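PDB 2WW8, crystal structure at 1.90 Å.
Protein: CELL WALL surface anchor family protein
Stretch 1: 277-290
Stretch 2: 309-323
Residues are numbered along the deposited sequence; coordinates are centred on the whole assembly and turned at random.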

# COMPACT_ATOMS: atom_id res chain seq x y z
N SER A 277 -44.25 8.35 -11.55
CA SER A 277 -45.40 8.45 -12.47
C SER A 277 -45.02 8.05 -13.89
O SER A 277 -45.89 7.90 -14.75
CB SER A 277 -45.91 9.93 -12.56
OG SER A 277 -46.36 10.37 -11.28
N THR A 278 -43.71 7.99 -14.16
CA THR A 278 -43.20 7.52 -15.46
C THR A 278 -41.80 6.97 -15.18
O THR A 278 -41.34 6.97 -14.02
CB THR A 278 -43.21 8.62 -16.61
OG1 THR A 278 -42.79 8.07 -17.89
CG2 THR A 278 -42.20 9.73 -16.23
N ILE A 279 -41.18 6.46 -16.24
CA ILE A 279 -39.81 6.01 -16.14
C ILE A 279 -38.89 7.24 -16.06
O ILE A 279 -38.96 8.12 -16.91
CB ILE A 279 -39.37 5.15 -17.37
CG1 ILE A 279 -40.34 3.98 -17.61
CG2 ILE A 279 -37.86 4.81 -17.23
CD1 ILE A 279 -40.52 3.18 -16.37
N PHE A 280 -38.04 7.31 -15.05
CA PHE A 280 -37.20 8.48 -14.87
C PHE A 280 -35.93 8.36 -15.73
O PHE A 280 -34.93 7.81 -15.31
CB PHE A 280 -36.86 8.66 -13.36
CG PHE A 280 -37.95 9.29 -12.57
CD1 PHE A 280 -39.17 9.66 -13.19
CD2 PHE A 280 -37.80 9.53 -11.20
CE1 PHE A 280 -40.14 10.30 -12.46
CE2 PHE A 280 -38.80 10.17 -10.45
CZ PHE A 280 -39.97 10.57 -11.11
N ASP A 281 -36.00 8.82 -16.97
CA ASP A 281 -34.99 8.56 -17.99
C ASP A 281 -34.50 9.84 -18.67
O ASP A 281 -33.77 9.79 -19.67
CB ASP A 281 -35.49 7.56 -19.05
CG ASP A 281 -36.65 8.16 -19.87
OD1 ASP A 281 -37.06 9.34 -19.65
OD2 ASP A 281 -37.15 7.45 -20.76
N GLY A 282 -34.90 11.00 -18.15
CA GLY A 282 -34.37 12.24 -18.70
C GLY A 282 -35.20 12.89 -19.79
O GLY A 282 -34.96 14.04 -20.18
N THR A 283 -36.17 12.14 -20.30
CA THR A 283 -36.99 12.63 -21.42
C THR A 283 -38.09 13.55 -20.94
O THR A 283 -38.49 13.56 -19.77
CB THR A 283 -37.65 11.49 -22.25
OG1 THR A 283 -38.49 10.67 -21.40
CG2 THR A 283 -36.55 10.59 -22.91
N GLU A 284 -38.60 14.33 -21.88
CA GLU A 284 -39.73 15.21 -21.58
C GLU A 284 -41.00 14.41 -21.37
O GLU A 284 -41.23 13.49 -22.12
CB GLU A 284 -39.94 16.23 -22.70
CG GLU A 284 -40.79 17.39 -22.25
CD GLU A 284 -40.81 18.50 -23.29
OE1 GLU A 284 -39.99 19.43 -23.23
OE2 GLU A 284 -41.62 18.42 -24.22
N PHE A 285 -41.77 14.73 -20.33
CA PHE A 285 -43.01 14.02 -20.02
C PHE A 285 -44.05 15.00 -19.50
O PHE A 285 -43.67 16.04 -18.97
CB PHE A 285 -42.73 12.93 -18.98
CG PHE A 285 -43.82 11.89 -18.94
CD1 PHE A 285 -44.04 11.09 -20.07
CD2 PHE A 285 -44.66 11.76 -17.85
CE1 PHE A 285 -45.06 10.17 -20.09
CE2 PHE A 285 -45.71 10.86 -17.85
CZ PHE A 285 -45.90 10.03 -18.99
N THR A 286 -45.34 14.65 -19.63
CA THR A 286 -46.49 15.42 -19.19
C THR A 286 -47.33 14.52 -18.28
O THR A 286 -47.63 13.34 -18.61
CB THR A 286 -47.31 15.92 -20.38
OG1 THR A 286 -46.52 16.84 -21.17
CG2 THR A 286 -48.57 16.72 -19.90
N VAL A 287 -47.73 15.09 -17.14
CA VAL A 287 -48.75 14.46 -16.26
C VAL A 287 -49.93 15.42 -16.13
O VAL A 287 -49.75 16.63 -16.29
CB VAL A 287 -48.25 14.11 -14.84
CG1 VAL A 287 -47.24 12.96 -14.92
CG2 VAL A 287 -47.70 15.35 -14.16
N GLU A 288 -51.12 14.88 -15.86
CA GLU A 288 -52.27 15.68 -15.52
C GLU A 288 -52.65 15.54 -14.07
O GLU A 288 -52.50 14.47 -13.46
CB GLU A 288 -53.49 15.37 -16.38
CG GLU A 288 -53.40 15.88 -17.80
CD GLU A 288 -54.75 15.68 -18.53
OE1 GLU A 288 -55.83 15.78 -17.90
OE2 GLU A 288 -54.73 15.41 -19.74
N LYS A 289 -53.20 16.64 -13.55
CA LYS A 289 -53.64 16.66 -12.16
C LYS A 289 -54.97 17.43 -12.04
O LYS A 289 -55.39 18.06 -13.01
CB LYS A 289 -52.59 17.41 -11.35
CG LYS A 289 -51.28 16.68 -11.22
CD LYS A 289 -51.35 15.44 -10.39
CE LYS A 289 -49.99 14.75 -10.55
NZ LYS A 289 -49.88 13.57 -9.58
N GLY A 290 -55.62 17.33 -10.88
CA GLY A 290 -56.78 18.16 -10.63
C GLY A 290 -58.05 17.31 -10.68
O GLY A 290 -58.06 16.08 -10.96
N GLN A 309 -54.13 25.14 -14.02
CA GLN A 309 -52.88 24.40 -14.13
C GLN A 309 -53.20 22.92 -14.02
O GLN A 309 -53.00 22.30 -12.97
CB GLN A 309 -51.94 24.78 -13.00
CG GLN A 309 -50.62 23.98 -13.16
CD GLN A 309 -49.63 24.75 -14.03
OE1 GLN A 309 -49.36 25.92 -13.74
NE2 GLN A 309 -49.05 24.11 -15.06
N THR A 310 -53.76 22.33 -15.08
CA THR A 310 -54.24 20.96 -14.98
C THR A 310 -53.22 19.99 -15.57
O THR A 310 -53.39 18.77 -15.53
CB THR A 310 -55.57 20.83 -15.71
OG1 THR A 310 -55.42 21.32 -17.06
CG2 THR A 310 -56.60 21.69 -14.91
N SER A 311 -52.14 20.51 -16.14
CA SER A 311 -51.09 19.59 -16.56
C SER A 311 -49.72 20.16 -16.29
O SER A 311 -49.57 21.37 -16.11
CB SER A 311 -51.26 19.22 -18.05
OG SER A 311 -50.88 20.29 -18.85
N PHE A 312 -48.71 19.30 -16.26
CA PHE A 312 -47.36 19.73 -15.93
C PHE A 312 -46.45 18.99 -16.90
O PHE A 312 -46.64 17.78 -17.12
CB PHE A 312 -46.99 19.30 -14.48
CG PHE A 312 -47.82 19.97 -13.39
CD1 PHE A 312 -47.47 21.25 -12.92
CD2 PHE A 312 -48.98 19.39 -12.92
CE1 PHE A 312 -48.21 21.90 -11.91
CE2 PHE A 312 -49.76 20.03 -11.94
CZ PHE A 312 -49.37 21.27 -11.44
N THR A 313 -45.46 19.72 -17.42
CA THR A 313 -44.54 19.16 -18.41
C THR A 313 -43.11 19.50 -18.03
O THR A 313 -42.79 20.66 -17.69
CB THR A 313 -44.81 19.71 -19.81
OG1 THR A 313 -46.15 19.36 -20.15
CG2 THR A 313 -43.80 19.07 -20.81
N THR A 314 -42.25 18.50 -18.06
CA THR A 314 -40.83 18.78 -17.80
C THR A 314 -39.97 17.59 -18.22
O THR A 314 -40.55 16.56 -18.51
CB THR A 314 -40.54 19.07 -16.27
OG1 THR A 314 -39.16 19.47 -16.12
CG2 THR A 314 -40.76 17.87 -15.36
N ASN A 315 -38.64 17.70 -18.22
CA ASN A 315 -37.77 16.51 -18.32
C ASN A 315 -37.67 15.85 -16.95
O ASN A 315 -37.41 16.50 -15.93
CB ASN A 315 -36.36 16.88 -18.83
CG ASN A 315 -36.37 17.37 -20.28
OD1 ASN A 315 -36.91 18.44 -20.53
ND2 ASN A 315 -35.81 16.61 -21.23
N THR A 316 -37.76 14.53 -16.90
CA THR A 316 -37.58 13.84 -15.62
C THR A 316 -36.09 13.80 -15.35
O THR A 316 -35.22 14.12 -16.21
CB THR A 316 -38.19 12.40 -15.67
OG1 THR A 316 -37.54 11.70 -16.76
CG2 THR A 316 -39.69 12.45 -15.99
N LYS A 317 -35.75 13.44 -14.13
CA LYS A 317 -34.36 13.20 -13.86
C LYS A 317 -33.97 11.91 -14.58
O LYS A 317 -34.81 11.00 -14.72
CB LYS A 317 -34.17 12.95 -12.35
CG LYS A 317 -34.25 14.17 -11.41
CD LYS A 317 -33.25 15.30 -11.73
CE LYS A 317 -31.94 15.34 -11.00
NZ LYS A 317 -31.15 16.68 -11.00
N ASP A 318 -32.71 11.82 -14.99
CA ASP A 318 -32.25 10.62 -15.63
C ASP A 318 -31.63 9.69 -14.58
O ASP A 318 -30.43 9.77 -14.32
CB ASP A 318 -31.29 10.93 -16.78
CG ASP A 318 -30.92 9.66 -17.55
OD1 ASP A 318 -31.45 8.55 -17.24
OD2 ASP A 318 -30.08 9.82 -18.46
N TYR A 319 -32.47 8.85 -13.98
CA TYR A 319 -31.96 7.89 -13.01
C TYR A 319 -32.00 6.49 -13.61
O TYR A 319 -32.06 5.53 -12.85
CB TYR A 319 -32.89 7.96 -11.78
CG TYR A 319 -32.73 9.25 -10.95
CD1 TYR A 319 -31.47 9.86 -10.78
CD2 TYR A 319 -33.83 9.84 -10.32
CE1 TYR A 319 -31.32 11.05 -9.97
CE2 TYR A 319 -33.70 11.00 -9.50
CZ TYR A 319 -32.44 11.58 -9.34
OH TYR A 319 -32.33 12.72 -8.57
N SER A 320 -32.06 6.36 -14.94
CA SER A 320 -32.17 5.00 -15.49
C SER A 320 -30.91 4.63 -16.28
O SER A 320 -30.12 5.50 -16.67
CB SER A 320 -33.45 4.82 -16.29
OG SER A 320 -34.53 4.94 -15.38
N TYR A 321 -30.68 3.32 -16.45
CA TYR A 321 -29.65 2.88 -17.35
C TYR A 321 -30.23 1.74 -18.15
O TYR A 321 -30.18 0.56 -17.74
CB TYR A 321 -28.38 2.54 -16.58
CG TYR A 321 -27.22 2.45 -17.54
CD1 TYR A 321 -27.00 1.28 -18.29
CD2 TYR A 321 -26.35 3.53 -17.71
CE1 TYR A 321 -25.94 1.16 -19.17
CE2 TYR A 321 -25.27 3.44 -18.61
CZ TYR A 321 -25.11 2.26 -19.31
OH TYR A 321 -24.08 2.20 -20.21
N LEU A 322 -30.81 2.09 -19.29
CA LEU A 322 -31.80 1.22 -19.92
C LEU A 322 -31.14 0.21 -20.88
O LEU A 322 -31.78 -0.22 -21.84
CB LEU A 322 -32.81 2.02 -20.74
CG LEU A 322 -33.67 2.90 -19.84
CD1 LEU A 322 -34.57 3.91 -20.60
CD2 LEU A 322 -34.40 2.14 -18.74
N LYS A 323 -29.88 -0.14 -20.63
CA LYS A 323 -29.11 -1.08 -21.43
C LYS A 323 -28.41 -2.11 -20.51
O LYS A 323 -27.70 -1.74 -19.53
CB LYS A 323 -28.11 -0.27 -22.23
CG LYS A 323 -27.45 -1.01 -23.39
CD LYS A 323 -26.26 -0.24 -23.98
CE LYS A 323 -24.94 -0.74 -23.42
NZ LYS A 323 -23.88 0.30 -23.60
O HOH W 1 -38.89 20.22 -20.77

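An antiparallel strand pair is held by a repeating backbone ladder, but where the ladder stops, side chains can help to bond the peptide groups it leaves unpaired. The contact between 277-290 and 309-323 illustrates both regimes, burying 1040 Å² in all, counted over both sides.

Followed from its N-terminal end, stretch 1 begins with loop. T278 makes a small apolar contact, its CG2 lying 3.7 Å from T316 CG2, and CG2 of I279 comes within 3.8 Å of S320 OG. F280 is more deeply engaged. Its carbonyl serves two donors at once: F280 O accepts from Y319 N at 3.0 Å and from S320 OG at 2.9 Å, so one oxygen ties down two successive residues of the partner chain. The F280 ring packs obliquely against T316, with CD1 3.8 Å from T316 CB, and its CD2 meets the edge of the Y319 ring, 4.1 Å from Y319 CD2.

T316, whose side chain points toward stretch 1, shows how a hydroxyl can stand in for a strand's carbonyl. T316 OG1 accepts from D281 N at 3.3 Å and from G282 N at 3.1 Å, gathering two successive amides outside the regular ladder. D281 turns its carboxylate to its own stretch: OD1 accepts from T283 OG1 at 2.6 Å and from T283 N at 3.0 Å, which braces the bend leading into the strand. G282 leaves little room for a side chain. Its backbone angles, with phi at 93°, would jam a CB against the preceding carbonyl oxygen, and an ideal CB would also stand just 3.2 Å from D318 CB. Its carbonyl accepts a hydrogen bond from the partner's side chain, N315 ND2 donating to G282 O at 2.9 Å.

The ladder then takes hold. T316 N donates to T283 O at 3.1 Å, and strands 284-288 and 311-315 run antiparallel at 159°. Alternation sorts their side chains: E284, T286 and E288 share one face with N315, T313 and S311, while F285, V287, F312 and T314 lie on the other. E284 pairs with N315, and a water donates to both E284 OE1 (2.8 Å) and N315 OD1 (2.7 Å), bridging two acceptors 4.2 Å apart. F285 and T314 exchange a reciprocal pair of bonds, F285 N to T314 O at 2.9 Å and T314 N to F285 O at 3.0 Å. At the next pair, T286 OG1 and T313 OG1 share a short 2.7 Å hydrogen bond, and the strands approach closely enough for a CA-H...O contact from T286 CA to F312 O at 3.1 Å. V287 and F312 repeat the reciprocal rung, with V287 N to F312 O and F312 N to V287 O both at 2.9 Å, and add an apolar contact of V287 CG2 with F312 CB at 4.0 Å. E288 pairs with S311, its CG 4.0 Å from S311 CB.

Beyond the strand, K289 N donates to T310 O at 2.9 Å, adding a final backbone bond, while K289 CG lies 3.7 Å from F312 CE2 at the ring's edge.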